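Long-range contacts in Ice-binding protein (Flavobacteriaceae bacterium, PDB 5UYT), which probably binds the surface of ice through its right-handed beta-helical domains, giving an Antarctic bacterium antifreeze activity: residues 82-87 with 105-110; 127-132 with 158-163; 93-98 with 119-124; 146-151 with 164-169; 154-159 with 173-178. All blocks are in the same frame, centred on the assembly; numbering follows the deposited sequence.

Overall arrangement
All five contacts lie in the first of two right-handed beta-helical domains and join coils of the same solenoid. Contacts 3 and 4 are the buried ones. They share a face, since strand 119-123 pairs with strand 146-150, and both carry side chains turned to the helix 55-73 side as well as to the interior. Contact 5 is likewise a parallel strand pair, on a face with a partly exposed outer surface. Contacts 1 and 2 lie near bends, where segments of different faces meet at wide angles, with little apolar touch and a few polar bonds. Contacts 2 and 5 share Thr158 and Asn159. Trp148 of contact 4 also packs against residues of contacts 1, 2 and 3.

Contact 1 (82-87 with 105-110); sequences PLLGNG and GTLTLD
Leu107 holds its CG anti to its own backbone N (chi1 179°), and the second torsion (chi2 65°) sets its CD1 4.0 Å from Gly85 N, while the amide of Asn86, with CG beside the backbone N, swings back to Gly105. This is a corner of the right-handed beta-helix: strand 83-85 on one face and strand 106-110 on another meet at 66°, their axes approaching to 5.9 Å, so no strand pairing forms between them. Gly85 fits the bend because its backbone angles would jam a CB against the preceding carbonyl oxygen, and its bare CA lies 4.0 Å from Leu107 CB. Leu84 adds a loose apolar touch, CD1 to Leu107 CD2 at 4.5 Å, and both leucines pack inward on Trp148. At the outer side Asn86 ND2 is 3.5 Å from Gly105 N, yet its hydrogen bond goes to Ser104 OG. Gly105 also suits its place: its positive phi favours glycine, and a CB there would run into the Asn86 amide as it stands. One bond crosses the corner: Gly87 N donates to Thr106 O at 2.9 Å, in the carbonyl plane on a lone pair.

Contact 2 (127-132 with 158-163); sequences LSSAAN and TNTVMK
Thr160 OG1 is gripped twice: Ser129 OG donates to it across the contact at 2.7 Å, and it donates its own hydrogen to Ala157 O in a hydrogen bond. Ser129 OG in turn accepts from Ala157 N, so two hydroxyls and one residue's backbone form a closed ring of bonds at this bend of the beta-helix. Ser129 OG stands between its backbone N and carbonyl carbon (chi1 65°), which turns it to Thr160. A valine in place of Thr160 would probably leave the Ser129 proton without its acceptor and the Ala157 carbonyl without this donor. Further along the turn, Asn132 N donates to Thr158 O at 3.0 Å, nearly along the C=O axis. The side chains of Asn132 and Asn159 run alongside each other in the same direction, their amide planes 17° apart, with Asn132 OD1 3.6 Å from Asn159 CB. One water bridges the coils: it donates to Asn132 OD1 at 2.9 Å, meets Thr158 OG1 at 2.6 Å and accepts a weak bond from Asn159 ND2. Inside the solenoid Leu127 CD2 approaches Met162 CE at 4.3 Å, both side chains also packing on Trp148. The contact thus changes from apolar inside to polar outside, where hydroxyls, one backbone bond and a shared water join the coils.

Contact 3 (93-98 with 119-124); sequences GNYFIG and FIFKIQ
The rings of Tyr95 and Phe121 lie alongside each other and nearly parallel, planes 23° apart, but are slid so far (centroids 5.5 Å) that they barely overlap; Tyr95 CD2 and Phe121 CE1 meet at 3.8 Å. Phe121 also stacks with Trp148 of the next coil, making a row of aromatic rings inside the beta-helix, while Tyr95 OH bonds to Thr91 O. An alanine at Phe121 would probably open a gap in that row and leave the Tyr95 and Trp148 rings without the one that packs between them. On the opposite side of the sheet, Phe96 takes Gly98 N over one face, 3.6 Å above the plane and offset toward the rim, and Gln124 crosses it at about a right angle, CG 3.5 Å from Phe96 CE1. Interior packing continues with Ile97 and Ile123, whose CD1 atoms touch at 3.5 Å, Ile123 being folded back by its chi2 of -53°. Five backbone bonds join the strands in parallel register, from Ile120 N to Gly93 O through Gln124 N to Ile97 O. On the outer face Asn94 OD1 rests 3.4 Å from Ile120 CD1, while Asn94 ND2 bonds to Ile75 O. Lys122 packs its CB against Tyr95 O and sends NZ to Asn72 O and Ala74 O. Outside, the pair meets the end of helix 55-73 and the loop after it; inside, Tyr95, Phe119 and Phe121 pack on strands 88-90 and 106-110. Strand 146-150 pairs with the far side of strand 119-123, as strand 78-79 does with strand 93-97.

Contact 4 (146-151 with 164-169); sequences VFWKVE and GNVVAN
Asn165 N to Val146 O, at 2.8 Å, begins a run of five backbone hydrogen bonds that closes with Asn169 N to Val150 O. They fix strands 146-150 and 165-168 in parallel register, axes 4.7 Å apart, as adjacent coils of the solenoid. Gly164, where the chain turns its corner, has its CA against the Val146 side chain, 3.8 Å from Val146 CB; a CB there would collide with Val146 CG1.

Among the polar side chains, Asn169 ND2 donates to the syn lone pair of Glu151 OE1 at 3.0 Å, with the oxygen within the amide plane but the carboxylate turned 81° to it. The other oxygen, OE2, takes Lys149 NZ on its anti lone pair at 2.8 Å as a salt bridge, and also bonds Tyr68 OH of helix 55-73. Asn169 OD1 goes on to Thr188 OG1, and Lys149 NZ has a second partner in Gln124 OE1.

The flat groups meet differently. Asn165 ND2 sits over one face of Phe147, 3.3 Å from CE1, while Asn165 OD1 accepts from Arg184 NH1. At Trp148, Asn165 O lies in the ring plane at the edge, 3.8 Å from CD1, and NE1 is bonded to Lys163 O.

On the interior face the apolar touch across the pair is Val166 CG2 to Trp148 CD1 at 4.0 Å.

The interior face is thus apolar and the helix-side face mixed: Phe147 and Val167 stand there beside Asn165, and Lys149, Glu151 and Asn169 form a bonded group toward the strand ends. The paired lysine would probably keep Glu151 ionised, and both carboxylate oxygens have partners.

Contact 5 (154-159 with 173-178); sequences VDLATN and IVLQSG
Two successive coils of the right-handed beta-helix stack here as parallel strands 154-156 and 173-175, their axes 4.7 Å apart and turned by just 4°. Backbone bonds from Val174 N to Val154 O, Leu156 N to Val174 O and Gln176 N to Leu156 O set the register. On the outer face Asp155, with CG anti to the backbone N (chi1 -163°), receives Gln176 NE2 on the syn lone pair of OD1 at 2.8 Å. The oxygen lies in the glutamine amide plane, though the carboxylate stands at 87° to it, and OD2 lies alongside Val174 CB at 3.7 Å. The other atom of that amide, OE1, accepts from a water at 2.7 Å that in turn accepts from Thr158 N, bridging the loops. Beyond the strands Asn159 N donates to Ser177 O at 2.8 Å, and Asn159 OD1 comes to 3.5 Å from Gly178 CA, where a side chain would collide. Inside, Leu156 CD1 packs on Leu175 CD2 at 3.8 Å, and Val154 on Ile173. This pair is the middle of a parallel sheet, between strand 127-129 beside 154-156 and strand 192-195 beside 173-175, with strand 165-168, on another face, meeting Val154 and Ile173 across the interior.

Contact 1 (82-87 with 105-110)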
# COMPACT_ATOMS: atom_id res chain seq x y z
N PRO A 82 -18.17 -32.32 3.13
CA PRO A 82 -17.11 -31.70 2.36
C PRO A 82 -17.55 -30.57 1.43
O PRO A 82 -16.72 -29.74 1.08
CB PRO A 82 -16.52 -32.86 1.55
CG PRO A 82 -17.62 -33.85 1.46
CD PRO A 82 -18.41 -33.72 2.73
N LEU A 83 -18.84 -30.53 1.05
CA LEU A 83 -19.35 -29.43 0.22
C LEU A 83 -19.68 -28.24 1.13
O LEU A 83 -20.70 -28.25 1.82
CB LEU A 83 -20.56 -29.86 -0.61
CG LEU A 83 -21.06 -28.96 -1.77
CD1 LEU A 83 -19.98 -28.14 -2.50
CD2 LEU A 83 -21.84 -29.83 -2.77
N LEU A 84 -18.81 -27.23 1.12
CA LEU A 84 -18.92 -26.05 1.99
C LEU A 84 -19.40 -24.84 1.22
O LEU A 84 -18.90 -24.56 0.13
CB LEU A 84 -17.56 -25.65 2.54
CG LEU A 84 -16.78 -26.40 3.60
CD1 LEU A 84 -15.72 -25.42 4.09
CD2 LEU A 84 -17.68 -26.84 4.75
N GLY A 85 -20.32 -24.11 1.83
CA GLY A 85 -20.83 -22.89 1.21
C GLY A 85 -22.27 -23.03 0.81
O GLY A 85 -23.12 -23.42 1.62
N ASN A 86 -22.55 -22.68 -0.44
CA ASN A 86 -23.91 -22.68 -1.00
C ASN A 86 -24.96 -22.07 -0.03
O ASN A 86 -26.02 -22.65 0.21
CB ASN A 86 -24.29 -24.08 -1.49
CG ASN A 86 -23.39 -24.56 -2.64
OD1 ASN A 86 -23.09 -25.76 -2.76
ND2 ASN A 86 -22.98 -23.64 -3.52
N GLY A 87 -24.61 -20.91 0.52
CA GLY A 87 -25.52 -20.14 1.36
C GLY A 87 -25.42 -20.43 2.85
O GLY A 87 -26.16 -19.86 3.65
N GLY A 105 -20.36 -21.33 -4.02
CA GLY A 105 -21.39 -20.36 -3.68
C GLY A 105 -20.88 -19.48 -2.57
O GLY A 105 -19.69 -19.14 -2.54
N THR A 106 -21.75 -19.11 -1.63
CA THR A 106 -21.39 -18.23 -0.54
C THR A 106 -21.21 -19.00 0.78
O THR A 106 -22.01 -19.89 1.09
CB THR A 106 -22.46 -17.12 -0.42
OG1 THR A 106 -22.69 -16.53 -1.72
CG2 THR A 106 -22.03 -16.07 0.53
N LEU A 107 -20.18 -18.65 1.55
CA LEU A 107 -20.02 -19.16 2.90
C LEU A 107 -19.90 -17.94 3.81
O LEU A 107 -19.05 -17.09 3.57
CB LEU A 107 -18.74 -20.01 3.05
CG LEU A 107 -18.51 -20.56 4.47
CD1 LEU A 107 -19.61 -21.54 4.87
CD2 LEU A 107 -17.14 -21.21 4.61
N THR A 108 -20.74 -17.85 4.83
CA THR A 108 -20.70 -16.71 5.76
C THR A 108 -20.15 -17.13 7.12
O THR A 108 -20.60 -18.12 7.70
CB THR A 108 -22.09 -16.03 5.90
OG1 THR A 108 -22.51 -15.57 4.61
CG2 THR A 108 -22.06 -14.83 6.86
N LEU A 109 -19.17 -16.38 7.62
CA LEU A 109 -18.64 -16.62 8.96
C LEU A 109 -19.14 -15.49 9.86
O LEU A 109 -18.81 -14.30 9.65
CB LEU A 109 -17.10 -16.72 8.93
CG LEU A 109 -16.52 -17.63 7.85
CD1 LEU A 109 -15.00 -17.69 7.94
CD2 LEU A 109 -17.12 -19.04 7.90
N ASP A 110 -19.93 -15.88 10.85
CA ASP A 110 -20.71 -14.96 11.68
C ASP A 110 -20.09 -14.93 13.06
O ASP A 110 -20.00 -15.96 13.76
CB ASP A 110 -22.16 -15.47 11.69
CG ASP A 110 -23.05 -14.82 12.75
OD1 ASP A 110 -22.65 -13.90 13.50
OD2 ASP A 110 -24.19 -15.32 12.87

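Contact 2 (127-132 with 158-163)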
# COMPACT_ATOMS: atom_id res chain seq x y z
N LEU A 127 -8.21 -28.75 -0.75
CA LEU A 127 -9.29 -27.77 -0.70
C LEU A 127 -9.36 -27.05 -2.04
O LEU A 127 -8.37 -26.49 -2.49
CB LEU A 127 -9.06 -26.79 0.45
CG LEU A 127 -10.01 -25.59 0.56
CD1 LEU A 127 -11.42 -26.03 0.98
CD2 LEU A 127 -9.44 -24.56 1.53
N SER A 128 -10.52 -27.10 -2.69
CA SER A 128 -10.75 -26.46 -3.99
C SER A 128 -11.94 -25.56 -3.86
O SER A 128 -12.79 -25.78 -2.99
CB SER A 128 -11.08 -27.51 -5.05
OG SER A 128 -9.91 -28.20 -5.40
N SER A 129 -12.02 -24.52 -4.68
CA SER A 129 -13.26 -23.76 -4.78
C SER A 129 -13.74 -23.76 -6.23
O SER A 129 -12.93 -23.97 -7.16
CB SER A 129 -13.06 -22.31 -4.31
OG SER A 129 -12.17 -21.61 -5.18
N ALA A 130 -15.04 -23.54 -6.41
CA ALA A 130 -15.64 -23.29 -7.72
C ALA A 130 -15.47 -21.82 -8.08
O ALA A 130 -15.29 -20.98 -7.19
CB ALA A 130 -17.12 -23.66 -7.67
N ALA A 131 -15.51 -21.50 -9.37
CA ALA A 131 -15.39 -20.10 -9.79
C ALA A 131 -16.45 -19.28 -9.08
O ALA A 131 -17.59 -19.75 -8.89
CB ALA A 131 -15.53 -19.97 -11.31
N ASN A 132 -16.05 -18.08 -8.63
CA ASN A 132 -16.96 -17.05 -8.06
C ASN A 132 -17.44 -17.37 -6.67
O ASN A 132 -18.36 -16.71 -6.17
CB ASN A 132 -18.18 -16.81 -8.97
CG ASN A 132 -17.79 -16.57 -10.41
OD1 ASN A 132 -16.99 -15.70 -10.70
ND2 ASN A 132 -18.35 -17.37 -11.31
N THR A 158 -11.16 -19.14 -10.38
CA THR A 158 -11.24 -17.75 -10.81
C THR A 158 -12.25 -16.93 -9.98
O THR A 158 -13.38 -17.37 -9.71
CB THR A 158 -11.61 -17.63 -12.28
OG1 THR A 158 -12.87 -18.27 -12.47
CG2 THR A 158 -10.59 -18.36 -13.14
N ASN A 159 -11.81 -15.73 -9.61
CA ASN A 159 -12.65 -14.77 -8.86
C ASN A 159 -13.14 -15.26 -7.48
O ASN A 159 -14.14 -14.76 -6.97
CB ASN A 159 -13.81 -14.25 -9.71
CG ASN A 159 -13.34 -13.57 -10.97
OD1 ASN A 159 -12.39 -12.80 -10.95
ND2 ASN A 159 -13.95 -13.89 -12.09
N THR A 160 -12.44 -16.21 -6.86
CA THR A 160 -12.80 -16.64 -5.50
C THR A 160 -12.48 -15.54 -4.49
O THR A 160 -11.35 -15.04 -4.46
CB THR A 160 -12.09 -17.96 -5.10
OG1 THR A 160 -12.61 -19.01 -5.92
CG2 THR A 160 -12.34 -18.30 -3.62
N VAL A 161 -13.48 -15.16 -3.69
CA VAL A 161 -13.24 -14.25 -2.57
C VAL A 161 -12.99 -15.11 -1.33
O VAL A 161 -13.88 -15.89 -0.90
CB VAL A 161 -14.44 -13.32 -2.35
CG1 VAL A 161 -14.24 -12.51 -1.06
CG2 VAL A 161 -14.62 -12.42 -3.58
N MET A 162 -11.79 -15.01 -0.78
CA MET A 162 -11.35 -15.88 0.32
C MET A 162 -10.93 -15.08 1.55
O MET A 162 -10.44 -13.96 1.44
CB MET A 162 -10.21 -16.80 -0.16
CG MET A 162 -9.80 -17.92 0.81
SD MET A 162 -11.16 -19.06 1.15
CE MET A 162 -10.13 -20.37 1.85
N LYS A 163 -11.15 -15.66 2.73
CA LYS A 163 -10.79 -15.04 4.00
C LYS A 163 -9.96 -15.99 4.82
O LYS A 163 -10.26 -17.20 4.90
CB LYS A 163 -12.03 -14.66 4.81
CG LYS A 163 -13.05 -13.82 4.06
CD LYS A 163 -12.51 -12.42 3.84
CE LYS A 163 -13.52 -11.57 3.08
NZ LYS A 163 -12.89 -10.29 2.70
O HOH W 1 -14.76 -16.42 -12.46

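Contact 3 (93-98 with 119-124)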
# COMPACT_ATOMS: atom_id res chain seq x y z
N GLY A 93 -15.90 -21.84 15.65
CA GLY A 93 -15.68 -23.26 15.95
C GLY A 93 -14.43 -23.83 15.32
O GLY A 93 -13.75 -23.14 14.53
N ASN A 94 -14.11 -25.07 15.71
CA ASN A 94 -13.08 -25.86 15.07
C ASN A 94 -13.76 -26.98 14.29
O ASN A 94 -14.27 -27.93 14.89
CB ASN A 94 -12.10 -26.43 16.10
CG ASN A 94 -11.45 -25.34 16.92
OD1 ASN A 94 -11.28 -24.21 16.45
ND2 ASN A 94 -11.09 -25.67 18.15
N TYR A 95 -13.78 -26.83 12.98
CA TYR A 95 -14.56 -27.67 12.07
C TYR A 95 -13.69 -28.73 11.41
O TYR A 95 -12.71 -28.42 10.75
CB TYR A 95 -15.27 -26.79 11.02
CG TYR A 95 -16.30 -25.87 11.67
CD1 TYR A 95 -17.53 -26.38 12.12
CD2 TYR A 95 -16.04 -24.51 11.89
CE1 TYR A 95 -18.47 -25.56 12.74
CE2 TYR A 95 -16.97 -23.70 12.50
CZ TYR A 95 -18.18 -24.23 12.93
OH TYR A 95 -19.12 -23.42 13.55
N PHE A 96 -14.06 -30.00 11.61
CA PHE A 96 -13.31 -31.13 11.07
C PHE A 96 -13.99 -31.66 9.81
O PHE A 96 -15.19 -32.00 9.83
CB PHE A 96 -13.14 -32.23 12.14
CG PHE A 96 -12.53 -33.52 11.62
CD1 PHE A 96 -11.16 -33.68 11.55
CD2 PHE A 96 -13.35 -34.58 11.22
CE1 PHE A 96 -10.60 -34.86 11.09
CE2 PHE A 96 -12.80 -35.76 10.74
CZ PHE A 96 -11.42 -35.90 10.68
N ILE A 97 -13.24 -31.72 8.73
CA ILE A 97 -13.71 -32.34 7.50
C ILE A 97 -12.72 -33.45 7.14
O ILE A 97 -11.61 -33.16 6.69
CB ILE A 97 -13.83 -31.32 6.33
CG1 ILE A 97 -14.76 -30.16 6.73
CG2 ILE A 97 -14.35 -32.03 5.08
CD1 ILE A 97 -14.90 -29.06 5.70
N GLY A 98 -13.12 -34.71 7.33
CA GLY A 98 -12.18 -35.84 7.25
C GLY A 98 -11.93 -36.37 5.85
O GLY A 98 -11.85 -37.59 5.64
N PHE A 119 -12.35 -19.16 13.87
CA PHE A 119 -12.89 -20.15 12.94
C PHE A 119 -11.70 -20.95 12.42
O PHE A 119 -10.84 -20.41 11.74
CB PHE A 119 -13.58 -19.42 11.77
CG PHE A 119 -14.69 -18.49 12.21
CD1 PHE A 119 -16.03 -18.88 12.12
CD2 PHE A 119 -14.40 -17.19 12.67
CE1 PHE A 119 -17.05 -18.02 12.52
CE2 PHE A 119 -15.43 -16.33 13.07
CZ PHE A 119 -16.75 -16.75 12.99
N ILE A 120 -11.60 -22.23 12.78
CA ILE A 120 -10.50 -23.08 12.29
C ILE A 120 -11.12 -24.25 11.49
O ILE A 120 -12.04 -24.93 11.97
CB ILE A 120 -9.63 -23.64 13.46
CG1 ILE A 120 -8.85 -22.52 14.17
CG2 ILE A 120 -8.68 -24.75 12.98
CD1 ILE A 120 -8.29 -22.91 15.53
N PHE A 121 -10.62 -24.44 10.27
CA PHE A 121 -11.09 -25.52 9.42
C PHE A 121 -9.96 -26.53 9.25
O PHE A 121 -8.87 -26.19 8.78
CB PHE A 121 -11.55 -24.97 8.08
CG PHE A 121 -12.73 -24.06 8.21
CD1 PHE A 121 -14.01 -24.58 8.19
CD2 PHE A 121 -12.55 -22.68 8.35
CE1 PHE A 121 -15.11 -23.74 8.31
CE2 PHE A 121 -13.65 -21.83 8.48
CZ PHE A 121 -14.94 -22.37 8.47
N LYS A 122 -10.23 -27.75 9.70
CA LYS A 122 -9.28 -28.85 9.57
C LYS A 122 -9.67 -29.68 8.36
O LYS A 122 -10.61 -30.48 8.40
CB LYS A 122 -9.27 -29.68 10.86
CG LYS A 122 -8.83 -28.85 12.05
CD LYS A 122 -8.86 -29.63 13.35
CE LYS A 122 -7.53 -30.32 13.65
NZ LYS A 122 -7.65 -31.11 14.90
N ILE A 123 -8.96 -29.46 7.25
CA ILE A 123 -9.29 -30.14 5.99
C ILE A 123 -8.32 -31.29 5.74
O ILE A 123 -7.15 -31.06 5.40
CB ILE A 123 -9.26 -29.16 4.78
CG1 ILE A 123 -10.07 -27.84 5.02
CG2 ILE A 123 -9.67 -29.89 3.50
CD1 ILE A 123 -11.51 -28.05 5.49
N GLN A 124 -8.79 -32.54 5.90
CA GLN A 124 -7.92 -33.72 5.80
C GLN A 124 -7.88 -34.23 4.37
O GLN A 124 -8.33 -35.34 4.06
CB GLN A 124 -8.37 -34.83 6.77
CG GLN A 124 -8.68 -34.31 8.16
CD GLN A 124 -7.48 -33.66 8.80
OE1 GLN A 124 -7.44 -32.45 8.98
NE2 GLN A 124 -6.49 -34.47 9.12

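Contact 4 (146-151 with 164-169)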
# COMPACT_ATOMS: atom_id res chain seq x y z
N VAL A 146 -9.51 -16.33 11.15
CA VAL A 146 -9.89 -17.49 10.31
C VAL A 146 -8.65 -18.26 9.84
O VAL A 146 -7.68 -17.67 9.34
CB VAL A 146 -10.75 -17.06 9.10
CG1 VAL A 146 -11.08 -18.26 8.23
CG2 VAL A 146 -12.00 -16.31 9.59
N PHE A 147 -8.68 -19.59 10.00
CA PHE A 147 -7.56 -20.45 9.62
C PHE A 147 -8.08 -21.65 8.85
O PHE A 147 -9.12 -22.23 9.22
CB PHE A 147 -6.84 -20.97 10.87
CG PHE A 147 -6.23 -19.88 11.73
CD1 PHE A 147 -4.87 -19.58 11.64
CD2 PHE A 147 -7.01 -19.17 12.65
CE1 PHE A 147 -4.31 -18.57 12.42
CE2 PHE A 147 -6.45 -18.17 13.44
CZ PHE A 147 -5.10 -17.87 13.33
N TRP A 148 -7.32 -22.06 7.83
CA TRP A 148 -7.59 -23.30 7.09
C TRP A 148 -6.34 -24.16 7.16
O TRP A 148 -5.30 -23.77 6.62
CB TRP A 148 -7.97 -22.99 5.62
CG TRP A 148 -9.08 -21.97 5.46
CD1 TRP A 148 -8.95 -20.60 5.52
CD2 TRP A 148 -10.45 -22.23 5.14
NE1 TRP A 148 -10.17 -20.00 5.30
CE2 TRP A 148 -11.11 -20.97 5.05
CE3 TRP A 148 -11.20 -23.40 4.91
CZ2 TRP A 148 -12.48 -20.85 4.75
CZ3 TRP A 148 -12.56 -23.28 4.62
CH2 TRP A 148 -13.19 -22.01 4.56
N LYS A 149 -6.42 -25.29 7.86
CA LYS A 149 -5.30 -26.23 7.92
C LYS A 149 -5.55 -27.33 6.90
O LYS A 149 -6.34 -28.26 7.15
CB LYS A 149 -5.18 -26.81 9.32
CG LYS A 149 -4.00 -27.76 9.49
CD LYS A 149 -4.21 -28.74 10.65
CE LYS A 149 -5.37 -29.72 10.40
NZ LYS A 149 -5.43 -30.34 9.03
N VAL A 150 -4.88 -27.23 5.75
CA VAL A 150 -5.20 -28.07 4.59
C VAL A 150 -4.14 -29.13 4.31
O VAL A 150 -2.98 -28.79 3.98
CB VAL A 150 -5.45 -27.23 3.30
CG1 VAL A 150 -6.00 -28.13 2.19
CG2 VAL A 150 -6.42 -26.07 3.57
N GLU A 151 -4.53 -30.41 4.40
CA GLU A 151 -3.60 -31.53 4.14
C GLU A 151 -3.66 -31.93 2.67
O GLU A 151 -3.99 -33.09 2.34
CB GLU A 151 -3.93 -32.75 5.01
CG GLU A 151 -4.08 -32.46 6.50
CD GLU A 151 -2.81 -31.93 7.13
OE1 GLU A 151 -1.71 -32.24 6.62
OE2 GLU A 151 -2.94 -31.21 8.14
N GLY A 164 -8.94 -15.43 5.46
CA GLY A 164 -8.19 -16.15 6.46
C GLY A 164 -6.81 -16.61 6.09
O GLY A 164 -6.35 -16.47 4.95
N ASN A 165 -6.15 -17.20 7.08
CA ASN A 165 -4.84 -17.80 6.88
C ASN A 165 -4.95 -19.18 6.26
O ASN A 165 -5.44 -20.09 6.92
CB ASN A 165 -4.19 -17.88 8.24
CG ASN A 165 -3.92 -16.52 8.81
OD1 ASN A 165 -3.30 -15.68 8.14
ND2 ASN A 165 -4.41 -16.26 10.02
N VAL A 166 -4.52 -19.34 5.01
CA VAL A 166 -4.65 -20.63 4.31
C VAL A 166 -3.31 -21.32 4.49
O VAL A 166 -2.33 -20.87 3.91
CB VAL A 166 -4.97 -20.45 2.80
CG1 VAL A 166 -4.98 -21.82 2.09
CG2 VAL A 166 -6.28 -19.69 2.63
N VAL A 167 -3.27 -22.37 5.31
CA VAL A 167 -2.04 -23.08 5.62
C VAL A 167 -2.07 -24.44 4.94
O VAL A 167 -2.79 -25.35 5.38
CB VAL A 167 -1.85 -23.29 7.15
CG1 VAL A 167 -0.57 -24.08 7.45
CG2 VAL A 167 -1.84 -21.96 7.88
N ALA A 168 -1.29 -24.59 3.87
CA ALA A 168 -1.23 -25.86 3.16
C ALA A 168 -0.05 -26.64 3.71
O ALA A 168 1.08 -26.16 3.66
CB ALA A 168 -1.08 -25.64 1.66
N ASN A 169 -0.31 -27.84 4.25
CA ASN A 169 0.74 -28.66 4.80
C ASN A 169 1.26 -29.63 3.76
O ASN A 169 0.51 -30.51 3.29
CB ASN A 169 0.21 -29.47 6.00
CG ASN A 169 1.32 -30.11 6.80
OD1 ASN A 169 2.38 -29.51 6.98
ND2 ASN A 169 1.09 -31.35 7.28

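Contact 5 (154-159 with 173-178)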
# COMPACT_ATOMS: atom_id res chain seq x y z
N VAL A 154 -4.17 -26.66 -2.29
CA VAL A 154 -5.14 -25.58 -2.20
C VAL A 154 -5.26 -25.00 -3.61
O VAL A 154 -4.27 -24.51 -4.17
CB VAL A 154 -4.73 -24.48 -1.20
CG1 VAL A 154 -5.75 -23.34 -1.21
CG2 VAL A 154 -4.61 -25.06 0.21
N ASP A 155 -6.45 -25.08 -4.20
CA ASP A 155 -6.66 -24.50 -5.55
C ASP A 155 -7.94 -23.67 -5.56
O ASP A 155 -9.05 -24.23 -5.49
CB ASP A 155 -6.71 -25.60 -6.62
CG ASP A 155 -6.52 -25.04 -8.03
OD1 ASP A 155 -7.29 -24.13 -8.42
OD2 ASP A 155 -5.62 -25.52 -8.75
N LEU A 156 -7.78 -22.35 -5.62
CA LEU A 156 -8.93 -21.47 -5.63
C LEU A 156 -9.22 -20.98 -7.03
O LEU A 156 -8.35 -20.39 -7.68
CB LEU A 156 -8.74 -20.31 -4.63
CG LEU A 156 -8.41 -20.79 -3.21
CD1 LEU A 156 -8.42 -19.58 -2.27
CD2 LEU A 156 -9.40 -21.83 -2.70
N ALA A 157 -10.46 -21.24 -7.48
CA ALA A 157 -10.90 -20.96 -8.84
C ALA A 157 -11.05 -19.48 -9.10
O ALA A 157 -11.07 -18.67 -8.16
CB ALA A 157 -12.23 -21.65 -9.12
N THR A 158 -11.16 -19.14 -10.38
CA THR A 158 -11.24 -17.75 -10.81
C THR A 158 -12.25 -16.93 -9.98
O THR A 158 -13.38 -17.37 -9.71
CB THR A 158 -11.61 -17.63 -12.28
OG1 THR A 158 -12.87 -18.27 -12.47
CG2 THR A 158 -10.59 -18.36 -13.14
N ASN A 159 -11.81 -15.73 -9.61
CA ASN A 159 -12.65 -14.77 -8.86
C ASN A 159 -13.14 -15.26 -7.48
O ASN A 159 -14.14 -14.76 -6.97
CB ASN A 159 -13.81 -14.25 -9.71
CG ASN A 159 -13.34 -13.57 -10.97
OD1 ASN A 159 -12.39 -12.80 -10.95
ND2 ASN A 159 -13.95 -13.89 -12.09
N ILE A 173 -0.08 -24.24 -3.33
CA ILE A 173 -1.22 -23.35 -3.35
C ILE A 173 -1.29 -22.70 -4.72
O ILE A 173 -0.29 -22.18 -5.22
CB ILE A 173 -1.13 -22.25 -2.26
CG1 ILE A 173 -0.95 -22.91 -0.88
CG2 ILE A 173 -2.38 -21.34 -2.30
CD1 ILE A 173 -0.73 -21.91 0.26
N VAL A 174 -2.47 -22.71 -5.33
CA VAL A 174 -2.66 -22.15 -6.65
C VAL A 174 -3.87 -21.20 -6.55
O VAL A 174 -4.98 -21.64 -6.21
CB VAL A 174 -2.93 -23.23 -7.73
CG1 VAL A 174 -3.14 -22.58 -9.10
CG2 VAL A 174 -1.79 -24.27 -7.79
N LEU A 175 -3.63 -19.92 -6.86
CA LEU A 175 -4.67 -18.90 -6.80
C LEU A 175 -4.89 -18.40 -8.21
O LEU A 175 -4.02 -17.75 -8.79
CB LEU A 175 -4.25 -17.75 -5.86
CG LEU A 175 -3.89 -18.13 -4.41
CD1 LEU A 175 -3.66 -16.85 -3.63
CD2 LEU A 175 -4.96 -19.00 -3.75
N GLN A 176 -6.05 -18.71 -8.76
CA GLN A 176 -6.33 -18.43 -10.16
C GLN A 176 -6.76 -16.97 -10.38
O GLN A 176 -6.92 -16.23 -9.41
CB GLN A 176 -7.39 -19.42 -10.65
CG GLN A 176 -6.92 -20.87 -10.76
CD GLN A 176 -7.97 -21.77 -11.38
OE1 GLN A 176 -8.53 -21.46 -12.44
NE2 GLN A 176 -8.27 -22.90 -10.72
N SER A 177 -6.96 -16.60 -11.65
CA SER A 177 -7.27 -15.23 -12.06
C SER A 177 -8.35 -14.60 -11.18
O SER A 177 -9.44 -15.15 -11.04
CB SER A 177 -7.72 -15.25 -13.52
OG SER A 177 -8.14 -13.95 -13.91
N GLY A 178 -8.03 -13.45 -10.57
CA GLY A 178 -9.03 -12.63 -9.89
C GLY A 178 -9.36 -13.04 -8.47
O GLY A 178 -10.26 -12.44 -7.85
O HOH W 2 -11.21 -21.28 -12.28